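Local coordinates for penicillin binding protein 2X (Streptococcus thermophilus, PDB 5U47) that probably acts as a transpeptidase that cross-links peptidoglycan strands during septal cell wall synthesis, and is a target of beta-lactam antibiotics, at residues T249-N252 with E257-A260; S529-V534 with E540-V545. The protein carries 1 engineered substitution. All coordinates share one frame; numbering follows the deposited sequence.

Contact 1 (T249-N252 with E257-A260); sequences TVVN and EILA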
loop_
_atom_site.group_PDB
_atom_site.type_symbol
_atom_site.label_atom_id
_atom_site.label_comp_id
_atom_site.label_asym_id
_atom_site.label_seq_id
_atom_site.Cartn_x
_atom_site.Cartn_y
_atom_site.Cartn_z
ATOM N N THR A 249 -7.888 -5.582 4.825
ATOM C CA THR A 249 -7.099 -5.851 3.652
ATOM C C THR A 249 -7.216 -7.309 3.241
ATOM O O THR A 249 -7.193 -8.210 4.087
ATOM C CB THR A 249 -5.611 -5.495 3.900
ATOM O OG1 THR A 249 -5.501 -4.093 4.167
ATOM C CG2 THR A 249 -4.753 -5.807 2.701
ATOM N N VAL A 250 -7.347 -7.526 1.938
ATOM C CA VAL A 250 -7.390 -8.868 1.362
ATOM C C VAL A 250 -6.109 -9.059 0.535
ATOM O O VAL A 250 -5.764 -8.214 -0.295
ATOM C CB VAL A 250 -8.609 -9.053 0.453
ATOM C CG1 VAL A 250 -8.627 -10.467 -0.168
ATOM C CG2 VAL A 250 -9.885 -8.791 1.221
ATOM N N VAL A 251 -5.441 -10.188 0.732
ATOM C CA VAL A 251 -4.183 -10.493 0.051
ATOM C C VAL A 251 -4.248 -11.865 -0.579
ATOM O O VAL A 251 -4.850 -12.798 -0.015
ATOM C CB VAL A 251 -3.005 -10.487 1.066
ATOM C CG1 VAL A 251 -1.685 -10.866 0.415
ATOM C CG2 VAL A 251 -2.872 -9.107 1.724
ATOM N N ASN A 252 -3.624 -11.993 -1.744
ATOM C CA ASN A 252 -3.496 -13.280 -2.425
ATOM C C ASN A 252 -2.446 -14.052 -1.624
ATOM O O ASN A 252 -1.283 -13.643 -1.526
ATOM C CB ASN A 252 -3.055 -13.089 -3.883
ATOM C CG ASN A 252 -2.915 -14.405 -4.631
ATOM O OD1 ASN A 252 -2.350 -15.376 -4.120
ATOM N ND2 ASN A 252 -3.435 -14.439 -5.845
ATOM N N GLU A 257 0.032 -10.297 -3.414
ATOM C CA GLU A 257 -0.651 -9.152 -4.032
ATOM C C GLU A 257 -1.774 -8.650 -3.158
ATOM O O GLU A 257 -2.570 -9.459 -2.649
ATOM C CB GLU A 257 -1.269 -9.549 -5.373
ATOM C CG GLU A 257 -0.307 -9.882 -6.496
ATOM C CD GLU A 257 -1.059 -10.575 -7.623
ATOM O OE1 GLU A 257 -1.355 -11.805 -7.465
ATOM O OE2 GLU A 257 -1.389 -9.886 -8.626
ATOM N N ILE A 258 -1.854 -7.333 -2.992
ATOM C CA ILE A 258 -2.937 -6.703 -2.225
ATOM C C ILE A 258 -4.134 -6.501 -3.177
ATOM O O ILE A 258 -4.092 -5.656 -4.058
ATOM C CB ILE A 258 -2.476 -5.391 -1.582
ATOM C CG1 ILE A 258 -1.367 -5.702 -0.556
ATOM C CG2 ILE A 258 -3.645 -4.667 -0.931
ATOM C CD1 ILE A 258 -0.594 -4.487 -0.064
ATOM N N LEU A 259 -5.195 -7.267 -2.953
ATOM C CA LEU A 259 -6.379 -7.270 -3.816
ATOM C C LEU A 259 -7.418 -6.244 -3.415
ATOM O O LEU A 259 -8.198 -5.798 -4.250
ATOM C CB LEU A 259 -6.992 -8.660 -3.854
ATOM C CG LEU A 259 -6.035 -9.755 -4.335
ATOM C CD1 LEU A 259 -6.664 -11.137 -4.278
ATOM C CD2 LEU A 259 -5.584 -9.456 -5.741
ATOM N N ALA A 260 -7.451 -5.892 -2.138
ATOM C CA ALA A 260 -8.333 -4.850 -1.682
ATOM C C ALA A 260 -7.843 -4.318 -0.358
ATOM O O ALA A 260 -7.325 -5.069 0.467
ATOM C CB ALA A 260 -9.756 -5.369 -1.557
#

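Contact 2 (S529-V534 with E540-V545); sequences SVVAMV and EYIMYV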
loop_
_atom_site.group_PDB
_atom_site.type_symbol
_atom_site.label_atom_id
_atom_site.label_comp_id
_atom_site.label_asym_id
_atom_site.label_seq_id
_atom_site.Cartn_x
_atom_site.Cartn_y
_atom_site.Cartn_z
ATOM N N SER A 529 -9.211 -7.559 16.366
ATOM C CA SER A 529 -8.777 -7.949 15.035
ATOM C C SER A 529 -8.992 -9.404 14.726
ATOM O O SER A 529 -9.279 -10.208 15.612
ATOM C CB SER A 529 -7.297 -7.586 14.839
ATOM O OG SER A 529 -6.427 -8.317 15.694
ATOM N N VAL A 530 -8.876 -9.738 13.446
ATOM C CA VAL A 530 -8.976 -11.120 13.021
ATOM C C VAL A 530 -8.182 -11.336 11.738
ATOM O O VAL A 530 -8.097 -10.430 10.878
ATOM C CB VAL A 530 -10.460 -11.544 12.803
ATOM C CG1 VAL A 530 -11.110 -10.811 11.634
ATOM C CG2 VAL A 530 -10.573 -13.037 12.588
ATOM N N VAL A 531 -7.559 -12.508 11.637
ATOM C CA VAL A 531 -6.926 -12.930 10.399
ATOM C C VAL A 531 -7.664 -14.186 9.978
ATOM O O VAL A 531 -8.034 -14.999 10.844
ATOM C CB VAL A 531 -5.428 -13.209 10.525
ATOM C CG1 VAL A 531 -5.123 -14.301 11.559
ATOM C CG2 VAL A 531 -4.857 -13.564 9.159
ATOM N N ALA A 532 -7.929 -14.310 8.678
ATOM C CA ALA A 532 -8.634 -15.453 8.117
ATOM C C ALA A 532 -7.960 -15.869 6.808
ATOM O O ALA A 532 -7.502 -15.013 6.031
ATOM C CB ALA A 532 -10.091 -15.098 7.877
ATOM N N MET A 533 -7.873 -17.181 6.600
ATOM C CA MET A 533 -7.266 -17.773 5.425
ATOM C C MET A 533 -8.181 -18.871 4.911
ATOM O O MET A 533 -8.643 -19.717 5.666
ATOM C CB MET A 533 -5.876 -18.348 5.747
ATOM C CG MET A 533 -4.920 -17.320 6.335
ATOM S SD MET A 533 -3.353 -18.048 6.778
ATOM C CE MET A 533 -2.527 -16.753 7.696
ATOM N N VAL A 534 -8.447 -18.846 3.615
ATOM C CA VAL A 534 -9.356 -19.791 3.027
ATOM C C VAL A 534 -8.860 -20.180 1.639
ATOM O O VAL A 534 -8.254 -19.339 0.950
ATOM C CB VAL A 534 -10.780 -19.173 2.956
ATOM C CG1 VAL A 534 -10.829 -18.009 1.980
ATOM C CG2 VAL A 534 -11.826 -20.209 2.586
ATOM N N GLU A 540 -5.897 -19.573 -0.575
ATOM C CA GLU A 540 -5.955 -18.754 -1.770
ATOM C C GLU A 540 -5.935 -17.288 -1.374
ATOM O O GLU A 540 -5.264 -16.488 -2.032
ATOM C CB GLU A 540 -7.220 -19.047 -2.576
ATOM C CG GLU A 540 -7.339 -20.478 -3.091
ATOM C CD GLU A 540 -6.375 -20.790 -4.222
ATOM O OE1 GLU A 540 -5.882 -19.847 -4.882
ATOM O OE2 GLU A 540 -6.131 -21.986 -4.473
ATOM N N TYR A 541 -6.648 -16.953 -0.304
ATOM C CA TYR A 541 -6.772 -15.592 0.177
ATOM C C TYR A 541 -6.552 -15.470 1.695
ATOM O O TYR A 541 -6.857 -16.393 2.479
ATOM C CB TYR A 541 -8.164 -15.005 -0.197
ATOM C CG TYR A 541 -8.417 -15.109 -1.670
ATOM C CD1 TYR A 541 -7.723 -14.306 -2.579
ATOM C CD2 TYR A 541 -9.270 -16.066 -2.176
ATOM C CE1 TYR A 541 -7.908 -14.449 -3.945
ATOM C CE2 TYR A 541 -9.449 -16.216 -3.533
ATOM C CZ TYR A 541 -8.775 -15.417 -4.408
ATOM O OH TYR A 541 -8.985 -15.596 -5.748
ATOM N N ILE A 542 -5.992 -14.324 2.075
ATOM C CA ILE A 542 -5.783 -13.935 3.457
ATOM C C ILE A 542 -6.565 -12.627 3.624
ATOM O O ILE A 542 -6.522 -11.745 2.745
ATOM C CB ILE A 542 -4.308 -13.567 3.766
ATOM C CG1 ILE A 542 -3.367 -14.737 3.493
ATOM C CG2 ILE A 542 -4.154 -13.127 5.228
ATOM C CD1 ILE A 542 -1.907 -14.302 3.387
ATOM N N MET A 543 -7.262 -12.500 4.739
ATOM C CA MET A 543 -7.941 -11.255 5.062
ATOM C C MET A 543 -7.597 -10.866 6.494
ATOM O O MET A 543 -7.577 -11.713 7.395
ATOM C CB MET A 543 -9.442 -11.380 4.867
ATOM C CG MET A 543 -10.160 -10.062 5.030
ATOM S SD MET A 543 -11.867 -10.167 4.467
ATOM C CE MET A 543 -12.292 -8.435 4.547
ATOM N N TYR A 544 -7.331 -9.587 6.704
ATOM C CA TYR A 544 -6.985 -9.061 8.032
ATOM C C TYR A 544 -7.839 -7.843 8.304
ATOM O O TYR A 544 -7.865 -6.901 7.495
ATOM C CB TYR A 544 -5.499 -8.724 8.067
ATOM C CG TYR A 544 -4.946 -8.155 9.354
ATOM C CD1 TYR A 544 -5.162 -8.784 10.575
ATOM C CD2 TYR A 544 -4.088 -7.074 9.336
ATOM C CE1 TYR A 544 -4.603 -8.295 11.748
ATOM C CE2 TYR A 544 -3.533 -6.571 10.510
ATOM C CZ TYR A 544 -3.782 -7.192 11.709
ATOM O OH TYR A 544 -3.228 -6.699 12.877
ATOM N N VAL A 545 -8.524 -7.853 9.446
ATOM C CA VAL A 545 -9.434 -6.778 9.828
ATOM C C VAL A 545 -9.124 -6.306 11.225
ATOM O O VAL A 545 -8.838 -7.135 12.096
ATOM C CB VAL A 545 -10.896 -7.273 9.766
ATOM C CG1 VAL A 545 -11.873 -6.174 10.166
ATOM C CG2 VAL A 545 -11.212 -7.779 8.376
HETATM O O HOH W 1 -3.925 -7.881 15.179
#

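Contact 1 (T249-N252 with E257-A260)
Val-250 and Ala-260 meet on one face of the sheet, CB to CB at 4.4 Å, and CG1 of the same valine reaches CB of Leu-259. That CG1 is anti to the backbone N (chi1 179°) and lies beside the carbonyl carbon, on the side where Leu-259 CB approaches. On the opposite face Val-251 CG2 lies 4.4 Å from Ile-258 CG1, and Thr-249 CG2 comes to 4.0 Å from Ile-258 CG2. Leu-259 carries CD1 along to Asn-252 CB, at 4.1 Å.

Between the faces runs the backbone ladder. Val-250 N donates to Ala-260 O at 2.9 Å, while Val-250 O takes Leu-259 N at 2.9 Å and, weakly, Ala-260 N. Two residues thus face one: a classic beta bulge, which shifts the register by one. Beyond it Asn-252 N bonds nearly straight (168°) to Glu-257 O, in the carbonyl plane.

At the polar edge the Asn-252 and Glu-257 side chains run alongside each other, with ND2 3.7 Å from OE1, too far for a bond. Each is held otherwise: Asn-252 OD1 by Lys-254 N, Glu-257 OE1 by Thr-255 OG1, and OE2 by salt bridges to Arg-38 and Lys-439.

Helix 224-241 covers the Val-250 and Ala-260 face, helix 416-427 packs on Thr-249 and Val-251, and strand 541-548 continues the sheet beside 249-252.

Contact 2 (S529-V534 with E540-V545)
Tyr-544 lies across from Val-531 in a non-hydrogen-bonded antiparallel pair, and its side chain runs back along Val-530 toward Ser-529. CB and CG pass Val-530 O at 4.2 Å. CG anti to the backbone N (chi1 180°) carries the ring alongside Val-530, and chi2 of 52° turns one edge to that carbonyl: CD1 sits 3.4 Å from Val-530 O and touches Val-531 CB obliquely. CE1 reaches Ser-529 CB at 4.2 Å. At the tip, OH meets a water at 2.7 Å, in the ring plane, which donates to Ser-529 OG at 2.6 Å; Tyr-291 OH is a second partner.

On this face, under helix 416-427, Val-531 CG2 packs beside Ile-542 CG2, and Ile-542 CG1 beside Met-533 CG. On the other, under helix 558-572, Val-530 CG1 lies 4.0 Å from Val-545 CB. Val-530 with Val-545 and Ala-532 with Met-543 exchange paired N-H and C=O bonds. Val-534 O then accepts Tyr-541 N nearly in line with its C=O and Glu-540 N tilted 33° from the carbonyl plane, a classic beta bulge.

Thus a ladder regular up to the bulge and aliphatic contacts bind the hairpin, while a water bridge and Tyr-291 probably restrict the phenol's rotation.

Overall arrangement
Contacts 1 and 2 are two hairpins of one five-stranded antiparallel sheet, their centres about 10 Å apart, joined where strand 245-252 runs beside 541-548. Val-251 N lies 2.8 Å from Ile-542 O and Thr-249 O 3.0 Å from Tyr-544 N, both probable hydrogen bonds; Leu-259 CD1 also packs on Tyr-541 CE1 at 3.6 Å. Helix 416-427 spans both contacts on one face. Contact 2 is the nearer to the presumed active site: its 529-534 strand pairs with 503-510, and Val-531 touches Lys-505, which probably belongs to the KSG motif accompanying the SxxK residues Ser-295 and Lys-298, as in other penicillin-binding transpeptidases. Contact 1 includes the strand outermost at the other end within this chain, 258-264.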